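Local coordinates for protein putative NAD(P)H:FMN oxidoreductase (Porphyromonas gingivalis W83, PDB 3GE5) that binds flavin mononucleotide as a dimer of the nitroreductase family and probably works as an oxidoreductase that takes electrons from NAD(P)H, at residues 120-123 with 124-128; 185-189 with 190-194. All blocks are in the same frame, centred on the assembly; numbering follows the deposited sequence.

Interaction 1: 120-123 with 124-128; sequences VDID and TSIAM. With FMN (flavin mononucleotide), chain J; EDO (1,2-ethanediol), chain N.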
loop_
_atom_site.group_PDB
_atom_site.type_symbol
_atom_site.label_atom_id
_atom_site.label_comp_id
_atom_site.label_asym_id
_atom_site.label_seq_id
_atom_site.Cartn_x
_atom_site.Cartn_y
_atom_site.Cartn_z
ATOM N N VAL A 120 -10.920 4.812 -3.130
ATOM C CA VAL A 120 -9.930 5.924 -3.065
ATOM C C VAL A 120 -8.843 5.687 -1.996
ATOM O O VAL A 120 -7.660 5.766 -2.311
ATOM C CB VAL A 120 -10.592 7.316 -2.846
ATOM C CG1 VAL A 120 -9.587 8.303 -2.170
ATOM C CG2 VAL A 120 -11.156 7.880 -4.177
ATOM N N ASP A 121 -9.239 5.356 -0.758
ATOM C CA ASP A 121 -8.231 5.152 0.311
ATOM C C ASP A 121 -7.347 3.945 0.017
ATOM O O ASP A 121 -6.148 3.968 0.249
ATOM C CB ASP A 121 -8.892 5.076 1.703
ATOM C CG ASP A 121 -9.209 6.442 2.289
ATOM O OD1 ASP A 121 -9.204 7.455 1.549
ATOM O OD2 ASP A 121 -9.460 6.556 3.524
ATOM N N ILE A 122 -7.948 2.851 -0.459
ATOM C CA ILE A 122 -7.167 1.685 -0.839
ATOM C C ILE A 122 -6.159 2.018 -1.959
ATOM O O ILE A 122 -4.950 1.833 -1.782
ATOM C CB ILE A 122 -8.119 0.515 -1.244
ATOM C CG1 ILE A 122 -8.929 0.037 -0.017
ATOM C CG2 ILE A 122 -7.387 -0.675 -1.903
ATOM C CD1 ILE A 122 -10.174 -0.794 -0.398
ATOM N N ASP A 123 -6.677 2.490 -3.096
ATOM C CA ASP A 123 -5.844 2.629 -4.290
ATOM C C ASP A 123 -4.742 3.685 -4.091
ATOM O O ASP A 123 -3.567 3.452 -4.429
ATOM C CB ASP A 123 -6.695 3.016 -5.494
ATOM C CG ASP A 123 -7.595 1.898 -5.999
ATOM O OD1 ASP A 123 -7.224 0.705 -5.867
ATOM O OD2 ASP A 123 -8.634 2.232 -6.606
ATOM N N THR A 124 -5.091 4.819 -3.479
ATOM C CA THR A 124 -4.075 5.854 -3.246
ATOM C C THR A 124 -2.962 5.344 -2.324
ATOM O O THR A 124 -1.792 5.757 -2.435
ATOM C CB THR A 124 -4.653 7.215 -2.692
ATOM O OG1 THR A 124 -5.295 7.012 -1.434
ATOM C CG2 THR A 124 -5.622 7.883 -3.719
ATOM N N SER A 125 -3.358 4.498 -1.379
ATOM C CA SER A 125 -2.403 3.917 -0.455
ATOM C C SER A 125 -1.446 2.915 -1.112
ATOM O O SER A 125 -0.288 2.777 -0.686
ATOM C CB SER A 125 -3.128 3.317 0.738
ATOM O OG SER A 125 -3.795 4.333 1.475
ATOM N N ILE A 126 -1.896 2.225 -2.137
ATOM C CA ILE A 126 -0.967 1.350 -2.894
ATOM C C ILE A 126 0.064 2.246 -3.607
ATOM O O ILE A 126 1.284 1.982 -3.554
ATOM C CB ILE A 126 -1.727 0.451 -3.924
ATOM C CG1 ILE A 126 -2.811 -0.418 -3.235
ATOM C CG2 ILE A 126 -0.762 -0.432 -4.638
ATOM C CD1 ILE A 126 -3.796 -1.146 -4.211
ATOM N N ALA A 127 -0.412 3.305 -4.261
ATOM C CA ALA A 127 0.503 4.216 -4.964
ATOM C C ALA A 127 1.512 4.851 -3.951
ATOM O O ALA A 127 2.729 4.923 -4.217
ATOM C CB ALA A 127 -0.239 5.325 -5.719
HETATM N N MSE A 128 0.989 5.310 -2.807
HETATM C CA MSE A 128 1.839 5.893 -1.756
HETATM C C MSE A 128 2.889 4.862 -1.291
HETATM O O MSE A 128 4.062 5.209 -1.086
HETATM C CB MSE A 128 0.996 6.355 -0.566
HETATM C CG MSE A 128 0.340 7.705 -0.794
HETATM SE SE MSE A 128 1.594 9.196 -0.528
HETATM C CE MSE A 128 2.122 8.834 1.318
HETATM N N1 FMN J . -8.817 -8.394 -9.703
HETATM C C2 FMN J . -9.864 -9.280 -9.679
HETATM O O2 FMN J . -9.933 -10.121 -10.570
HETATM N N3 FMN J . -10.825 -9.251 -8.682
HETATM C C4 FMN J . -10.848 -8.256 -7.705
HETATM O O4 FMN J . -11.719 -8.218 -6.848
HETATM C C4A FMN J . -9.806 -7.318 -7.737
HETATM N N5 FMN J . -9.768 -6.280 -6.838
HETATM C C5A FMN J . -8.737 -5.397 -6.796
HETATM C C6 FMN J . -8.698 -4.435 -5.761
HETATM C C7 FMN J . -7.555 -3.638 -5.602
HETATM C C7M FMN J . -7.541 -2.581 -4.500
HETATM C C8 FMN J . -6.482 -3.808 -6.454
HETATM C C8M FMN J . -5.236 -3.021 -6.284
HETATM C C9 FMN J . -6.514 -4.760 -7.462
HETATM C C9A FMN J . -7.659 -5.592 -7.638
HETATM N N10 FMN J . -7.730 -6.546 -8.662
HETATM C C10 FMN J . -8.800 -7.413 -8.714
HETATM C "C1'" FMN J . -6.588 -6.738 -9.634
HETATM C "C2'" FMN J . -6.544 -5.574 -10.656
HETATM O "O2'" FMN J . -7.489 -5.785 -11.713
HETATM C "C3'" FMN J . -5.143 -5.364 -11.222
HETATM O "O3'" FMN J . -4.216 -5.096 -10.162
HETATM C "C4'" FMN J . -5.137 -4.225 -12.266
HETATM O "O4'" FMN J . -5.932 -4.567 -13.422
HETATM C "C5'" FMN J . -3.697 -3.942 -12.663
HETATM O "O5'" FMN J . -3.137 -5.112 -13.264
HETATM P P FMN J . -1.792 -5.784 -12.778
HETATM O O1P FMN J . -0.688 -4.803 -13.077
HETATM O O2P FMN J . -1.620 -7.090 -13.518
HETATM O O3P FMN J . -1.923 -6.127 -11.301
HETATM C C1 EDO N . -10.205 9.311 6.841
HETATM O O1 EDO N . -9.933 10.724 6.738
HETATM C C2 EDO N . -9.252 8.404 6.068
HETATM O O2 EDO N . -8.909 8.831 4.756
#
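Thr-124 and Val-120 meet one turn apart at the start of helix 120-137, where the threonine side chain folds back. Its CB lies 3.4 Å from Val-120 O. From there OG1 goes between its own backbone N and carbonyl carbon (chi1 61°). That places the hydroxyl as donor to Val-120 O, OG1 to O 2.8 Å. The methyl CG2 leans over the same carbonyl oxygen. Thr-124 N also bonds to Val-120 O, from the opposite face of the carbonyl plane, so the oxygen is held by two donors. Ser-125 also sends two donors to one carbonyl oxygen, but its OG stands beside its own backbone N (chi1 -64°). OG gives a 2.7 Å bond to Asp-121 O, nearly along the C=O axis, while N adds a longer bond from above the carbonyl plane. This helix lends a wall to a flavin site shared with the second subunit, as in dimeric nitroreductases. There Ile-122 CG2 is 4.3 Å from Ile-126 CD1, a turn on. Ile-122 CG2 meets the flavin methyl C7M at 3.2 Å. Ile-126 CD1 meets C8M at 3.1 Å. Both are unusually short for methyl carbons, so the exact spacing is doubtful. Asp-123 OD1 bonds to Ala-66 N, and OD2 to Ser-119 OG. Asp-121 OD2 accepts from O2 of an ethanediol also hydrogen-bonded to Arg-114 NE of the second subunit.

Interaction 2: 185-189 with 190-194; sequences NRKTI and EEVVS. With FMN (flavin mononucleotide), chain C.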
loop_
_atom_site.group_PDB
_atom_site.type_symbol
_atom_site.label_atom_id
_atom_site.label_comp_id
_atom_site.label_asym_id
_atom_site.label_seq_id
_atom_site.Cartn_x
_atom_site.Cartn_y
_atom_site.Cartn_z
ATOM N N ASN A 185 8.979 -1.305 16.767
ATOM C CA ASN A 185 8.086 -2.186 17.519
ATOM C C ASN A 185 6.837 -2.503 16.710
ATOM O O ASN A 185 6.270 -1.642 16.029
ATOM C CB ASN A 185 7.716 -1.610 18.871
ATOM C CG ASN A 185 6.977 -0.356 18.759
ATOM O OD1 ASN A 185 7.556 0.699 18.465
ATOM N ND2 ASN A 185 5.672 -0.430 18.962
ATOM N N ARG A 186 6.458 -3.767 16.792
ATOM C CA ARG A 186 5.264 -4.278 16.148
ATOM C C ARG A 186 4.714 -5.357 17.053
ATOM O O ARG A 186 5.438 -5.973 17.861
ATOM C CB ARG A 186 5.583 -4.901 14.780
ATOM C CG ARG A 186 6.072 -3.932 13.690
ATOM C CD ARG A 186 4.947 -2.989 13.251
ATOM N NE ARG A 186 5.358 -2.222 12.086
ATOM C CZ ARG A 186 6.210 -1.191 12.121
ATOM N NH1 ARG A 186 6.667 -0.700 13.267
ATOM N NH2 ARG A 186 6.548 -0.612 10.989
ATOM N N LYS A 187 3.422 -5.598 16.903
ATOM C CA LYS A 187 2.778 -6.744 17.520
ATOM C C LYS A 187 3.434 -8.035 17.053
ATOM O O LYS A 187 4.033 -8.074 15.970
ATOM C CB LYS A 187 1.297 -6.760 17.146
ATOM C CG LYS A 187 0.515 -5.564 17.675
ATOM C CD LYS A 187 -0.877 -5.456 17.055
ATOM C CE LYS A 187 -1.641 -4.273 17.634
ATOM N NZ LYS A 187 -2.898 -4.181 16.849
ATOM N N THR A 188 3.270 -9.091 17.854
ATOM C CA THR A 188 3.808 -10.417 17.531
ATOM C C THR A 188 3.038 -11.039 16.364
ATOM O O THR A 188 1.882 -10.708 16.107
ATOM C CB THR A 188 3.808 -11.389 18.719
ATOM O OG1 THR A 188 2.470 -11.706 19.112
ATOM C CG2 THR A 188 4.615 -10.785 19.916
ATOM N N ILE A 189 3.683 -11.978 15.701
ATOM C CA ILE A 189 3.033 -12.720 14.631
ATOM C C ILE A 189 1.842 -13.529 15.202
ATOM O O ILE A 189 0.798 -13.665 14.536
ATOM C CB ILE A 189 4.064 -13.600 13.867
ATOM C CG1 ILE A 189 3.528 -13.995 12.487
ATOM C CG2 ILE A 189 4.539 -14.792 14.726
ATOM C CD1 ILE A 189 3.567 -12.871 11.486
ATOM N N GLU A 190 1.964 -14.008 16.446
ATOM C CA GLU A 190 0.865 -14.691 17.107
ATOM C C GLU A 190 -0.339 -13.789 17.340
ATOM O O GLU A 190 -1.475 -14.260 17.323
ATOM C CB GLU A 190 1.273 -15.297 18.453
ATOM C CG GLU A 190 2.236 -16.477 18.308
ATOM C CD GLU A 190 3.673 -16.083 17.976
ATOM O OE1 GLU A 190 4.069 -14.911 18.196
ATOM O OE2 GLU A 190 4.425 -16.983 17.508
ATOM N N GLU A 191 -0.102 -12.514 17.595
ATOM C CA GLU A 191 -1.201 -11.576 17.788
ATOM C C GLU A 191 -1.948 -11.209 16.495
ATOM O O GLU A 191 -3.163 -11.005 16.504
ATOM C CB GLU A 191 -0.723 -10.288 18.453
ATOM C CG GLU A 191 -1.882 -9.262 18.627
ATOM C CD GLU A 191 -1.605 -8.069 19.549
ATOM O OE1 GLU A 191 -0.565 -8.041 20.274
ATOM O OE2 GLU A 191 -2.482 -7.161 19.545
ATOM N N VAL A 192 -1.225 -11.103 15.390
ATOM C CA VAL A 192 -1.841 -10.541 14.164
ATOM C C VAL A 192 -2.313 -11.593 13.145
ATOM O O VAL A 192 -2.981 -11.229 12.174
ATOM C CB VAL A 192 -0.947 -9.479 13.480
ATOM C CG1 VAL A 192 -0.651 -8.303 14.464
ATOM C CG2 VAL A 192 0.338 -10.102 12.907
ATOM N N VAL A 193 -2.020 -12.872 13.391
ATOM C CA VAL A 193 -2.376 -13.966 12.469
ATOM C C VAL A 193 -3.302 -14.990 13.105
ATOM O O VAL A 193 -3.071 -15.431 14.254
ATOM C CB VAL A 193 -1.096 -14.722 11.970
ATOM C CG1 VAL A 193 -1.473 -15.879 11.066
ATOM C CG2 VAL A 193 -0.183 -13.762 11.256
ATOM N N SER A 194 -4.357 -15.358 12.374
ATOM C CA SER A 194 -5.159 -16.534 12.659
ATOM C C SER A 194 -5.168 -17.463 11.447
ATOM O O SER A 194 -5.206 -17.000 10.314
ATOM C CB SER A 194 -6.614 -16.153 13.017
ATOM O OG SER A 194 -6.673 -15.283 14.139
HETATM N N1 FMN C . 4.159 10.164 11.060
HETATM C C2 FMN C . 4.045 11.491 11.360
HETATM O O2 FMN C . 4.940 12.065 11.992
HETATM N N3 FMN C . 2.929 12.224 10.979
HETATM C C4 FMN C . 1.871 11.647 10.287
HETATM O O4 FMN C . 0.845 12.324 9.968
HETATM C C4A FMN C . 1.988 10.294 9.979
HETATM N N5 FMN C . 0.934 9.685 9.324
HETATM C C5A FMN C . 1.073 8.398 8.893
HETATM C C6 FMN C . 0.034 7.850 8.133
HETATM C C7 FMN C . 0.174 6.553 7.653
HETATM C C7M FMN C . -0.920 5.910 6.853
HETATM C C8 FMN C . 1.339 5.829 7.907
HETATM C C8M FMN C . 1.513 4.442 7.379
HETATM C C9 FMN C . 2.334 6.364 8.688
HETATM C C9A FMN C . 2.239 7.657 9.182
HETATM N N10 FMN C . 3.258 8.235 9.976
HETATM C C10 FMN C . 3.132 9.550 10.347
HETATM C "C1'" FMN C . 4.572 7.528 10.183
HETATM C "C2'" FMN C . 4.360 6.479 11.271
HETATM O "O2'" FMN C . 4.466 7.105 12.543
HETATM C "C3'" FMN C . 5.347 5.313 11.151
HETATM O "O3'" FMN C . 5.242 4.733 9.846
HETATM C "C4'" FMN C . 5.175 4.247 12.248
HETATM O "O4'" FMN C . 5.429 4.758 13.558
HETATM C "C5'" FMN C . 6.089 3.034 12.041
HETATM O "O5'" FMN C . 7.433 3.465 12.076
HETATM P P FMN C . 8.415 3.108 10.905
HETATM O O1P FMN C . 7.821 3.783 9.679
HETATM O O2P FMN C . 8.491 1.603 10.730
HETATM O O3P FMN C . 9.717 3.801 11.246
HETATM O O HOH W 1 -4.287 -7.056 17.530
#
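Glu-190 folds back over the two residues before it. Its chain bends at chi2 (76°), which brings the carboxylate to the Ile-189 methyl: OE1 and OE2 both lie 3.5 Å from Ile-189 CG2. Glu-191 follows and takes part in the helix cap. Its N donates to Thr-188 OG1 at 3.1 Å and makes a weak second bond to Thr-188 O. Thr-188 is thus the N-cap of the short helix 189-192. The extended Glu-191 chain (CG anti to the backbone N, chi1 178°) lays its carboxylate beside the aliphatic part of Lys-187, and the two chains cross obliquely. Glu-191 OE2 lies 3.4 Å from Lys-187 CD. A water links the two, accepting over a long leg from Lys-187 NZ and donating to Glu-191 OE2. The charges themselves are too far apart for a salt bridge, and NZ is less surely placed. Val-192 N bonds to Thr-188 O, and its CG1 packs 3.7 Å from Lys-187 CB. This tail reaches onto the second subunit, where Val-192 lies on Phe-74 and Lys-187 N bonds to Gln-70. Val-193 leaves the helical conformation, and its N keeps a weak bond to Ile-189 O. Its CG2 lies beside Ile-189 CD1 at 3.9 Å, the two side chains pointing the same way. With Ser-194 it joins a parallel beta ladder with a strand of the second subunit. Arg-186 NH2 meets O2P of the FMN phosphate at 3.0 Å, in the guanidinium plane and nearly straight (172°). NH1 bonds to Asn-185 O, and NE to Ala-63 O of the second subunit.

Interaction 1 comes first along the chain, well before interaction 2. The centres of interactions 1 and 2 are about 24 Å apart and their nearest atoms about 14 Å apart. Interaction 1 is buried, at the N-terminal end of helix 120-137. Interaction 2 lies at the surface, where a loop leads into helix 189-192 and strand 193-195. Both touch the second subunit, and each meets a different FMN. Residues 120-128 meet the methyl end of a flavin hydrogen-bonded by the second subunit. Residues 185-194 reach the phosphate of the other, which this chain hydrogen-bonds, Arg-186 included. This is consistent with a dimer in which cofactor binding and subunit pairing go together.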